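Local coordinates for protein cellobiose 2-epimerase (Spirochaeta thermophila DSM 6192, PDB 5ZIG) that probably catalyses the reversible epimerization of cellobiose at its reducing glucose, yielding 4-O-beta-D-glucosyl-D-mannose, at residues 21-26 with 71-76; 28-33 with 43-48; 34-37 with 41-44; 62-67 with 84-89. All blocks are in the same frame, centred on the assembly; numbering follows the deposited sequence.

Interaction 1: 21-26 with 71-76; sequences QLFDHI and FLSRPN
Phe23 sets CG anti to its own carbonyl carbon (chi1 -63°), which turns its ring outward from helix 7-31, while Arg74 bends its chain at CG-CD (chi3 -109°) and folds its guanidinium down over that ring. The two flat groups stack, their centres 3.8 Å apart and their planes 15° from parallel. This is a cation-pi contact, with Arg74 NH1 3.4 Å from Phe23 CG, and the methylene CD adds a CH-pi contact over the same face. Leu22 CD2 packs against the opposite face, and the Phe23 side chain also touches Tyr79 of helix 77-94. In this (alpha/alpha)6 barrel, as expected for the N-acylglucosamine 2-epimerase family, the contact ties helix 7-31 to the C-terminal end of helix 57-73, where Arg74 is the first residue to leave helical geometry. An apolar aromatic suits the buried position of Phe23 and offers a flat face; the long chain of the exposed Arg74 can lie across it while its charge stays near solvent. Ser73 comes at the ring edge: its OG lies in the ring plane, 3.2 Å from Phe23 CZ, where the C-H groups offer slight positive charge to an oxygen.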
# COMPACT_ATOMS: atom_id res chain seq x y z
N GLN A 21 -15.87 -8.71 6.39
CA GLN A 21 -15.56 -7.41 5.83
C GLN A 21 -15.10 -7.53 4.39
O GLN A 21 -15.68 -6.90 3.49
CB GLN A 21 -14.50 -6.73 6.69
CG GLN A 21 -15.08 -6.01 7.85
CD GLN A 21 -15.92 -4.84 7.41
OE1 GLN A 21 -15.50 -4.04 6.57
NE2 GLN A 21 -17.11 -4.73 7.98
N LEU A 22 -14.05 -8.34 4.13
CA LEU A 22 -13.55 -8.55 2.77
C LEU A 22 -14.67 -8.98 1.83
O LEU A 22 -14.94 -8.30 0.83
CB LEU A 22 -12.42 -9.59 2.75
CG LEU A 22 -11.79 -9.77 1.34
CD1 LEU A 22 -11.14 -8.44 0.91
CD2 LEU A 22 -10.77 -10.90 1.20
N PHE A 23 -15.32 -10.11 2.13
CA PHE A 23 -16.17 -10.73 1.12
C PHE A 23 -17.62 -10.24 1.14
O PHE A 23 -18.31 -10.35 0.11
CB PHE A 23 -16.14 -12.26 1.25
CG PHE A 23 -14.79 -12.89 1.02
CD1 PHE A 23 -14.18 -12.88 -0.22
CD2 PHE A 23 -14.12 -13.52 2.07
CE1 PHE A 23 -12.93 -13.47 -0.43
CE2 PHE A 23 -12.87 -14.11 1.88
CZ PHE A 23 -12.28 -14.09 0.63
N ASP A 24 -18.10 -9.70 2.25
CA ASP A 24 -19.49 -9.26 2.31
C ASP A 24 -19.65 -7.75 2.26
O ASP A 24 -20.74 -7.27 1.92
CB ASP A 24 -20.18 -9.79 3.57
CG ASP A 24 -20.15 -11.31 3.65
OD1 ASP A 24 -20.19 -11.96 2.60
OD2 ASP A 24 -20.08 -11.85 4.77
N HIS A 25 -18.60 -6.99 2.61
CA HIS A 25 -18.68 -5.54 2.67
C HIS A 25 -17.78 -4.86 1.65
O HIS A 25 -18.27 -4.09 0.81
CB HIS A 25 -18.34 -5.08 4.10
CG HIS A 25 -18.73 -3.67 4.38
ND1 HIS A 25 -20.01 -3.30 4.76
CD2 HIS A 25 -18.01 -2.52 4.33
CE1 HIS A 25 -20.05 -1.99 4.93
NE2 HIS A 25 -18.86 -1.49 4.66
N ILE A 26 -16.47 -5.12 1.67
CA ILE A 26 -15.55 -4.35 0.82
C ILE A 26 -15.73 -4.73 -0.64
O ILE A 26 -16.10 -3.90 -1.47
CB ILE A 26 -14.10 -4.54 1.28
CG1 ILE A 26 -13.81 -3.69 2.53
CG2 ILE A 26 -13.12 -4.09 0.16
CD1 ILE A 26 -12.81 -4.34 3.52
N PHE A 71 -9.69 -13.40 -6.02
CA PHE A 71 -9.94 -14.62 -6.78
C PHE A 71 -9.03 -15.76 -6.33
O PHE A 71 -9.43 -16.93 -6.35
CB PHE A 71 -9.79 -14.36 -8.28
CG PHE A 71 -10.05 -15.58 -9.15
CD1 PHE A 71 -11.33 -16.05 -9.34
CD2 PHE A 71 -8.99 -16.25 -9.75
CE1 PHE A 71 -11.57 -17.18 -10.14
CE2 PHE A 71 -9.22 -17.36 -10.55
CZ PHE A 71 -10.51 -17.82 -10.75
N LEU A 72 -7.79 -15.43 -5.94
CA LEU A 72 -6.88 -16.43 -5.40
C LEU A 72 -7.36 -16.95 -4.04
O LEU A 72 -7.31 -18.15 -3.78
CB LEU A 72 -5.48 -15.83 -5.29
CG LEU A 72 -4.64 -15.73 -6.57
CD1 LEU A 72 -3.57 -14.63 -6.45
CD2 LEU A 72 -4.00 -17.10 -6.92
N SER A 73 -7.85 -16.06 -3.17
CA SER A 73 -8.35 -16.51 -1.87
C SER A 73 -9.69 -17.24 -1.97
O SER A 73 -9.97 -18.12 -1.16
CB SER A 73 -8.46 -15.33 -0.91
OG SER A 73 -9.44 -15.56 0.07
N ARG A 74 -10.52 -16.89 -2.95
CA ARG A 74 -11.83 -17.48 -3.15
C ARG A 74 -12.22 -17.31 -4.62
O ARG A 74 -12.48 -16.19 -5.06
CB ARG A 74 -12.86 -16.83 -2.23
CG ARG A 74 -13.87 -17.76 -1.62
CD ARG A 74 -15.00 -17.00 -0.94
NE ARG A 74 -14.94 -17.09 0.52
CZ ARG A 74 -15.79 -16.46 1.34
NH1 ARG A 74 -16.75 -15.69 0.86
NH2 ARG A 74 -15.67 -16.60 2.66
N PRO A 75 -12.28 -18.40 -5.39
CA PRO A 75 -12.32 -18.28 -6.86
C PRO A 75 -13.71 -17.99 -7.41
O PRO A 75 -14.24 -18.71 -8.27
CB PRO A 75 -11.78 -19.65 -7.31
CG PRO A 75 -12.18 -20.57 -6.22
CD PRO A 75 -12.08 -19.79 -4.94
N ASN A 76 -14.31 -16.91 -6.94
CA ASN A 76 -15.57 -16.45 -7.50
C ASN A 76 -15.33 -15.90 -8.91
O ASN A 76 -14.39 -15.13 -9.11
CB ASN A 76 -16.19 -15.38 -6.62
CG ASN A 76 -17.64 -15.14 -6.94
OD1 ASN A 76 -17.96 -14.54 -7.96
ND2 ASN A 76 -18.54 -15.62 -6.08

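Interaction 2: 28-33 with 43-48; sequences PFWLGQ and GSITTG
Ile45 points its side chain at the end of helix 7-31, and three side chains of 28-33 receive it from different directions. Gln33 comes from the opposite direction and presents the face of its carboxamide to the methyl CD1, which stands 3.6 Å from Gln33 CD with OE1 and NE2 almost as near. Trp30 crosses the isoleucine obliquely, the six-membered part of its indole bringing CZ3 to 3.5 Å from Ile45 CD1. Phe29 runs past it in the opposite sense, so that its CZ meets the other branch, CG2, at 4.1 Å. The branching of isoleucine serves this division well, since with CG1 anti to the carbonyl carbon (chi1 -52°) CD1 goes to Trp30 and the Gln33 amide, while CG2 faces Phe29 CZ and Gln33 NE2.

The receiving groups also brace one another. Phe29 CD2 stands over the centre of the indole of Trp30, 3.8 Å above its plane, and Gln33 NE2 lies 3.3 Å above one face of the Phe29 ring, toward its rim. Trp30 NE1 is satisfied by a hydrogen bond to Glu359 OE2, which helps to fix the turn of the indole. An alanine here in place of Gln33 would remove the carboxamide that touches both Ile45 CD1 and a face of Phe29, and would probably open a gap beside the methyl and leave the phenyl ring less firmly held. The backbone of buried Ile45 is hydrogen-bonded to Lys376 and Gly377, and the residue belongs to the weakly bonded strand 44-45, paired antiparallel with 49-50. The arrangement is that of a short beta hairpin packed against the C-terminal end of a helix in an (alpha/alpha)6 barrel.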
# COMPACT_ATOMS: atom_id res chain seq x y z
N PRO A 28 -18.06 -6.42 -2.39
CA PRO A 28 -19.34 -6.13 -3.07
C PRO A 28 -19.52 -4.66 -3.41
O PRO A 28 -20.15 -4.34 -4.42
CB PRO A 28 -20.40 -6.62 -2.07
CG PRO A 28 -19.70 -7.63 -1.25
CD PRO A 28 -18.28 -7.16 -1.13
N PHE A 29 -18.98 -3.76 -2.60
CA PHE A 29 -19.12 -2.35 -2.92
C PHE A 29 -18.32 -2.00 -4.17
O PHE A 29 -18.83 -1.30 -5.05
CB PHE A 29 -18.68 -1.50 -1.72
CG PHE A 29 -18.56 -0.03 -2.01
CD1 PHE A 29 -19.59 0.84 -1.67
CD2 PHE A 29 -17.39 0.49 -2.53
CE1 PHE A 29 -19.47 2.21 -1.88
CE2 PHE A 29 -17.27 1.85 -2.77
CZ PHE A 29 -18.32 2.71 -2.43
N TRP A 30 -17.09 -2.50 -4.28
CA TRP A 30 -16.28 -2.15 -5.44
C TRP A 30 -16.77 -2.86 -6.69
O TRP A 30 -16.74 -2.27 -7.78
CB TRP A 30 -14.81 -2.45 -5.16
CG TRP A 30 -14.28 -1.49 -4.16
CD1 TRP A 30 -13.92 -1.77 -2.87
CD2 TRP A 30 -14.07 -0.09 -4.35
NE1 TRP A 30 -13.49 -0.62 -2.25
CE2 TRP A 30 -13.56 0.43 -3.14
CE3 TRP A 30 -14.24 0.79 -5.43
CZ2 TRP A 30 -13.24 1.78 -2.97
CZ3 TRP A 30 -13.91 2.13 -5.27
CH2 TRP A 30 -13.42 2.61 -4.05
N LEU A 31 -17.26 -4.09 -6.55
CA LEU A 31 -17.82 -4.81 -7.69
C LEU A 31 -18.92 -4.02 -8.36
O LEU A 31 -19.10 -4.13 -9.57
CB LEU A 31 -18.37 -6.17 -7.25
CG LEU A 31 -17.43 -7.36 -7.25
CD1 LEU A 31 -18.16 -8.63 -6.80
CD2 LEU A 31 -16.82 -7.55 -8.61
N GLY A 32 -19.66 -3.23 -7.58
CA GLY A 32 -20.70 -2.38 -8.12
C GLY A 32 -20.23 -1.04 -8.64
O GLY A 32 -21.07 -0.17 -8.88
N GLN A 33 -18.93 -0.84 -8.84
CA GLN A 33 -18.39 0.45 -9.27
C GLN A 33 -17.57 0.35 -10.56
O GLN A 33 -16.72 1.20 -10.81
CB GLN A 33 -17.53 1.09 -8.18
CG GLN A 33 -18.18 1.17 -6.82
CD GLN A 33 -19.07 2.36 -6.69
OE1 GLN A 33 -19.37 3.04 -7.67
NE2 GLN A 33 -19.50 2.64 -5.47
N GLY A 43 -13.98 6.91 -11.42
CA GLY A 43 -12.82 7.65 -10.97
C GLY A 43 -12.99 8.38 -9.67
O GLY A 43 -11.99 8.67 -9.01
N SER A 44 -14.23 8.69 -9.27
CA SER A 44 -14.51 9.36 -8.01
C SER A 44 -15.87 8.95 -7.47
O SER A 44 -16.85 8.96 -8.22
CB SER A 44 -14.45 10.88 -8.18
OG SER A 44 -14.55 11.52 -6.92
N ILE A 45 -15.94 8.62 -6.17
CA ILE A 45 -17.17 8.18 -5.51
C ILE A 45 -17.32 8.91 -4.18
O ILE A 45 -16.41 8.86 -3.34
CB ILE A 45 -17.19 6.66 -5.24
CG1 ILE A 45 -16.89 5.85 -6.50
CG2 ILE A 45 -18.54 6.23 -4.58
CD1 ILE A 45 -16.28 4.50 -6.19
N THR A 46 -18.48 9.54 -3.98
CA THR A 46 -18.84 10.07 -2.67
C THR A 46 -20.12 9.36 -2.24
O THR A 46 -20.06 8.22 -1.78
CB THR A 46 -19.03 11.59 -2.72
OG1 THR A 46 -20.15 11.88 -3.57
CG2 THR A 46 -17.77 12.27 -3.25
N THR A 47 -21.28 10.01 -2.39
CA THR A 47 -22.57 9.36 -2.20
C THR A 47 -22.89 8.40 -3.34
O THR A 47 -23.66 7.46 -3.16
CB THR A 47 -23.68 10.42 -2.11
OG1 THR A 47 -24.08 10.78 -3.44
CG2 THR A 47 -23.20 11.67 -1.40
N GLY A 48 -22.34 8.67 -4.52
CA GLY A 48 -22.46 7.80 -5.66
C GLY A 48 -21.30 8.09 -6.59
O GLY A 48 -20.52 9.02 -6.33

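Interaction 3: 34-37 with 41-44; sequences QDPI and FYGS
Gln34 and Phe41 form the well-buried half of this contact, lying side by side and pointing the same way. Their backbones make a single beta bridge with CA atoms 4.1 Å apart. Gln34 CG sits over one face of the Phe41 ring in a CH-pi contact, 3.8 Å from the centroid, and the amide beyond it runs nearly flat to the ring, the planes 16° apart. Both ends of that amide are tied down, OE1 to Asn85 ND2 and NE2 to Leu31 O, so glutamine combines an apolar stem for the ring with a polar end for two helices.

The Tyr42 half meets its partners more obliquely and reaches solvent at exposed Pro36. Tyrosine brings a broad ring under the backbone of 34-35, with Asp35 N 4.2 Å above its plane, and a hydroxyl that touches Pro36 CD closely, OH to CD 3.1 Å. Asp35 CG is anti to the backbone N (chi1 -165°), which carries the carboxylate across the ring, OD2 being 3.7 Å from Tyr42 CE1. Aspartate serves twice: OD2 makes a salt bridge with Lys55, while OD1 accepts from Ile37 N in an Asx turn. A glycine instead of Tyr42 would probably uncover the backbone at Asp35 and leave Pro36 CD without the phenol end it rests against. The whole loop joins helix 7-31 to strand 44-45, with Phe41 stacked on His63 of helix 57-73 and resting on Ala82 and Ala86 of helix 77-94.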
# COMPACT_ATOMS: atom_id res chain seq x y z
N GLN A 34 -17.80 -0.70 -11.34
CA GLN A 34 -17.17 -0.84 -12.65
C GLN A 34 -17.97 -0.06 -13.70
O GLN A 34 -19.21 -0.08 -13.70
CB GLN A 34 -17.09 -2.32 -13.02
CG GLN A 34 -16.58 -3.21 -11.89
CD GLN A 34 -16.44 -4.66 -12.30
OE1 GLN A 34 -15.58 -5.00 -13.13
NE2 GLN A 34 -17.27 -5.52 -11.73
N ASP A 35 -17.25 0.63 -14.58
CA ASP A 35 -17.79 1.41 -15.69
C ASP A 35 -18.18 0.51 -16.85
O ASP A 35 -17.31 -0.06 -17.52
CB ASP A 35 -16.73 2.43 -16.15
CG ASP A 35 -17.30 3.53 -17.03
OD1 ASP A 35 -18.16 3.24 -17.89
OD2 ASP A 35 -16.83 4.68 -16.89
N PRO A 36 -19.48 0.37 -17.15
CA PRO A 36 -19.91 -0.51 -18.24
C PRO A 36 -19.82 0.10 -19.64
O PRO A 36 -20.03 -0.61 -20.62
CB PRO A 36 -21.36 -0.82 -17.89
CG PRO A 36 -21.83 0.47 -17.21
CD PRO A 36 -20.62 1.02 -16.48
N ILE A 37 -19.50 1.39 -19.75
CA ILE A 37 -19.33 2.02 -21.05
C ILE A 37 -17.86 2.03 -21.45
O ILE A 37 -17.50 1.55 -22.53
CB ILE A 37 -19.91 3.44 -21.03
CG1 ILE A 37 -21.39 3.39 -20.66
CG2 ILE A 37 -19.66 4.16 -22.40
CD1 ILE A 37 -21.98 4.74 -20.43
N PHE A 41 -12.95 1.15 -13.51
CA PHE A 41 -13.80 1.53 -12.39
C PHE A 41 -13.95 3.05 -12.33
O PHE A 41 -13.05 3.79 -12.77
CB PHE A 41 -13.24 1.04 -11.05
CG PHE A 41 -13.22 -0.46 -10.88
CD1 PHE A 41 -12.48 -1.26 -11.74
CD2 PHE A 41 -13.97 -1.06 -9.87
CE1 PHE A 41 -12.47 -2.63 -11.59
CE2 PHE A 41 -13.97 -2.43 -9.72
CZ PHE A 41 -13.21 -3.22 -10.57
N TYR A 42 -15.08 3.52 -11.78
CA TYR A 42 -15.35 4.95 -11.74
C TYR A 42 -14.24 5.68 -10.98
O TYR A 42 -13.62 5.13 -10.07
CB TYR A 42 -16.72 5.26 -11.11
CG TYR A 42 -17.87 4.71 -11.93
CD1 TYR A 42 -18.10 5.18 -13.22
CD2 TYR A 42 -18.69 3.69 -11.44
CE1 TYR A 42 -19.13 4.67 -13.99
CE2 TYR A 42 -19.73 3.18 -12.20
CZ TYR A 42 -19.94 3.68 -13.49
OH TYR A 42 -20.95 3.20 -14.27
N GLY A 43 -13.98 6.91 -11.42
CA GLY A 43 -12.82 7.65 -10.97
C GLY A 43 -12.99 8.38 -9.67
O GLY A 43 -11.99 8.67 -9.01
N SER A 44 -14.23 8.69 -9.27
CA SER A 44 -14.51 9.36 -8.01
C SER A 44 -15.87 8.95 -7.47
O SER A 44 -16.85 8.96 -8.22
CB SER A 44 -14.45 10.88 -8.18
OG SER A 44 -14.55 11.52 -6.92

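Interaction 4: 62-67 with 84-89; sequences RHLWTF and GNAYRF
Leu64 and Ala86 meet at the heart of a helical hairpin, the building element of the (alpha/alpha)6 barrel: helices 57-73 and 77-94 follow each other in the chain and pack side by side and antiparallel, their local axes 8.4 Å apart at closest approach with their directions at 148°. Ala86 points its methyl at the facing helix, where CB lies 3.8 Å from the backbone N of Leu64 and 3.9 Å from Leu64 CB. A residue this small suits the place, because CB is already touching main chain and the two CA atoms come within 5.2 Å. The carbonyl carbon of His63 flanks the same methyl.

Leu64 extends the contact toward Tyr87. With CG anti to the backbone N (chi1 -180°), its forked end is carried beside Tyr87, whose first torsion is of the same kind, and the two side chains run in the same direction. One branch, CD1, packs 4.0 Å from Tyr87 CB, while CD2 comes to the edge of the ring near its plane, 4.1 Å from CD1 of that tyrosine. The forked end of leucine gives two methyls, one for Tyr87 CB and one for the ring edge, and all four touching residues are buried.

Beyond this apolar shell the partners are held by neighbours. His63 turns its ring away from helix 77-94, and its ND1 is hydrogen-bonded to Ser383 OG. The ring of Tyr87 stacks on Tyr132, its side chain touches Leu129, both of helix 119-136, and at its far end the phenol OH is hydrogen-bonded to Glu140 OE2.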
# COMPACT_ATOMS: atom_id res chain seq x y z
N ARG A 62 -4.63 -0.65 -8.07
CA ARG A 62 -5.07 -1.18 -6.77
C ARG A 62 -6.27 -2.11 -6.94
O ARG A 62 -6.31 -3.19 -6.33
CB ARG A 62 -5.38 -0.03 -5.82
CG ARG A 62 -4.11 0.62 -5.27
CD ARG A 62 -4.39 1.75 -4.32
NE ARG A 62 -3.16 2.35 -3.80
CZ ARG A 62 -3.13 3.36 -2.93
NH1 ARG A 62 -4.26 3.88 -2.47
NH2 ARG A 62 -1.97 3.84 -2.50
N HIS A 63 -7.24 -1.73 -7.78
CA HIS A 63 -8.38 -2.61 -8.02
C HIS A 63 -7.95 -3.88 -8.73
O HIS A 63 -8.45 -4.97 -8.42
CB HIS A 63 -9.46 -1.88 -8.82
CG HIS A 63 -10.18 -0.83 -8.03
ND1 HIS A 63 -10.58 -1.02 -6.72
CD2 HIS A 63 -10.55 0.43 -8.36
CE1 HIS A 63 -11.17 0.08 -6.28
NE2 HIS A 63 -11.18 0.97 -7.26
N LEU A 64 -7.02 -3.77 -9.69
CA LEU A 64 -6.46 -4.98 -10.30
C LEU A 64 -5.83 -5.89 -9.25
O LEU A 64 -6.08 -7.11 -9.25
CB LEU A 64 -5.43 -4.62 -11.38
CG LEU A 64 -4.86 -5.91 -12.02
CD1 LEU A 64 -5.98 -6.81 -12.54
CD2 LEU A 64 -3.81 -5.66 -13.14
N TRP A 65 -4.99 -5.33 -8.38
CA TRP A 65 -4.36 -6.14 -7.34
C TRP A 65 -5.41 -6.75 -6.43
O TRP A 65 -5.40 -7.95 -6.16
CB TRP A 65 -3.34 -5.32 -6.54
CG TRP A 65 -2.60 -6.14 -5.47
CD1 TRP A 65 -1.39 -6.78 -5.61
CD2 TRP A 65 -3.02 -6.38 -4.11
NE1 TRP A 65 -1.04 -7.39 -4.43
CE2 TRP A 65 -2.02 -7.16 -3.49
CE3 TRP A 65 -4.13 -5.98 -3.35
CZ2 TRP A 65 -2.12 -7.58 -2.17
CZ3 TRP A 65 -4.22 -6.41 -2.02
CH2 TRP A 65 -3.22 -7.19 -1.45
N THR A 66 -6.38 -5.94 -6.00
CA THR A 66 -7.38 -6.43 -5.05
C THR A 66 -8.14 -7.63 -5.60
O THR A 66 -8.25 -8.66 -4.93
CB THR A 66 -8.33 -5.30 -4.66
OG1 THR A 66 -7.66 -4.39 -3.77
CG2 THR A 66 -9.58 -5.85 -3.96
N PHE A 67 -8.64 -7.54 -6.84
CA PHE A 67 -9.48 -8.61 -7.35
C PHE A 67 -8.70 -9.83 -7.80
O PHE A 67 -9.27 -10.94 -7.84
CB PHE A 67 -10.37 -8.08 -8.49
CG PHE A 67 -11.52 -7.25 -7.98
CD1 PHE A 67 -12.63 -7.86 -7.43
CD2 PHE A 67 -11.46 -5.88 -8.00
CE1 PHE A 67 -13.67 -7.11 -6.94
CE2 PHE A 67 -12.50 -5.12 -7.52
CZ PHE A 67 -13.60 -5.72 -6.98
N GLY A 84 -10.06 -8.86 -14.69
CA GLY A 84 -9.92 -8.70 -16.13
C GLY A 84 -10.36 -7.33 -16.60
O GLY A 84 -9.73 -6.73 -17.48
N ASN A 85 -11.44 -6.80 -16.01
CA ASN A 85 -11.88 -5.46 -16.36
C ASN A 85 -10.82 -4.44 -16.00
O ASN A 85 -10.48 -3.57 -16.81
CB ASN A 85 -13.20 -5.11 -15.66
CG ASN A 85 -13.62 -3.66 -15.89
OD1 ASN A 85 -13.36 -3.09 -16.95
ND2 ASN A 85 -14.26 -3.07 -14.90
N ALA A 86 -10.30 -4.52 -14.78
CA ALA A 86 -9.26 -3.58 -14.40
C ALA A 86 -8.00 -3.77 -15.23
O ALA A 86 -7.29 -2.81 -15.52
CB ALA A 86 -8.95 -3.72 -12.91
N TYR A 87 -7.74 -5.00 -15.66
CA TYR A 87 -6.53 -5.26 -16.43
C TYR A 87 -6.62 -4.65 -17.82
O TYR A 87 -5.71 -3.95 -18.26
CB TYR A 87 -6.27 -6.77 -16.50
CG TYR A 87 -5.12 -7.17 -17.40
CD1 TYR A 87 -3.80 -6.95 -17.02
CD2 TYR A 87 -5.36 -7.76 -18.63
CE1 TYR A 87 -2.77 -7.33 -17.83
CE2 TYR A 87 -4.34 -8.13 -19.46
CZ TYR A 87 -3.04 -7.91 -19.06
OH TYR A 87 -2.02 -8.29 -19.90
N ARG A 88 -7.73 -4.93 -18.53
CA ARG A 88 -7.92 -4.39 -19.88
C ARG A 88 -7.82 -2.86 -19.88
O ARG A 88 -7.23 -2.27 -20.79
CB ARG A 88 -9.26 -4.84 -20.44
CG ARG A 88 -9.37 -6.33 -20.69
CD ARG A 88 -10.68 -6.69 -21.38
NE ARG A 88 -11.84 -6.36 -20.55
CZ ARG A 88 -12.47 -7.23 -19.77
NH1 ARG A 88 -12.06 -8.48 -19.71
NH2 ARG A 88 -13.51 -6.84 -19.04
N PHE A 89 -8.41 -2.21 -18.87
CA PHE A 89 -8.34 -0.75 -18.79
C PHE A 89 -6.94 -0.28 -18.47
O PHE A 89 -6.50 0.76 -18.96
CB PHE A 89 -9.32 -0.21 -17.75
CG PHE A 89 -9.58 1.27 -17.90
CD1 PHE A 89 -10.43 1.75 -18.88
CD2 PHE A 89 -8.95 2.18 -17.06
CE1 PHE A 89 -10.65 3.13 -19.03
CE2 PHE A 89 -9.17 3.55 -17.19
CZ PHE A 89 -10.02 4.03 -18.19

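Overall arrangement
The four contacts join the first helices of the barrel and the loop between them. Interactions 2 and 3 are neighbours, centres about 8 Å apart, sharing Gly43 and Ser44 and linked by a probable hydrogen bond from Tyr42 N to Gln33 O, 3.0 Å. Both lean on interaction 4: Trp30 CE3 lies 3.3 Å from His63 CE1, and Phe41 CZ 3.7 Å from Phe67 CE2. Interaction 1 lies at the C-terminal end of helix 57-73, whose middle carries interaction 4, centres about 14 Å apart, yet it touches interaction 2 along helix 7-31, where Phe23 O is 3.3 Å from Pro28 CG. Interactions 2 and 3 are nested within the chain loop that interaction 1 closes.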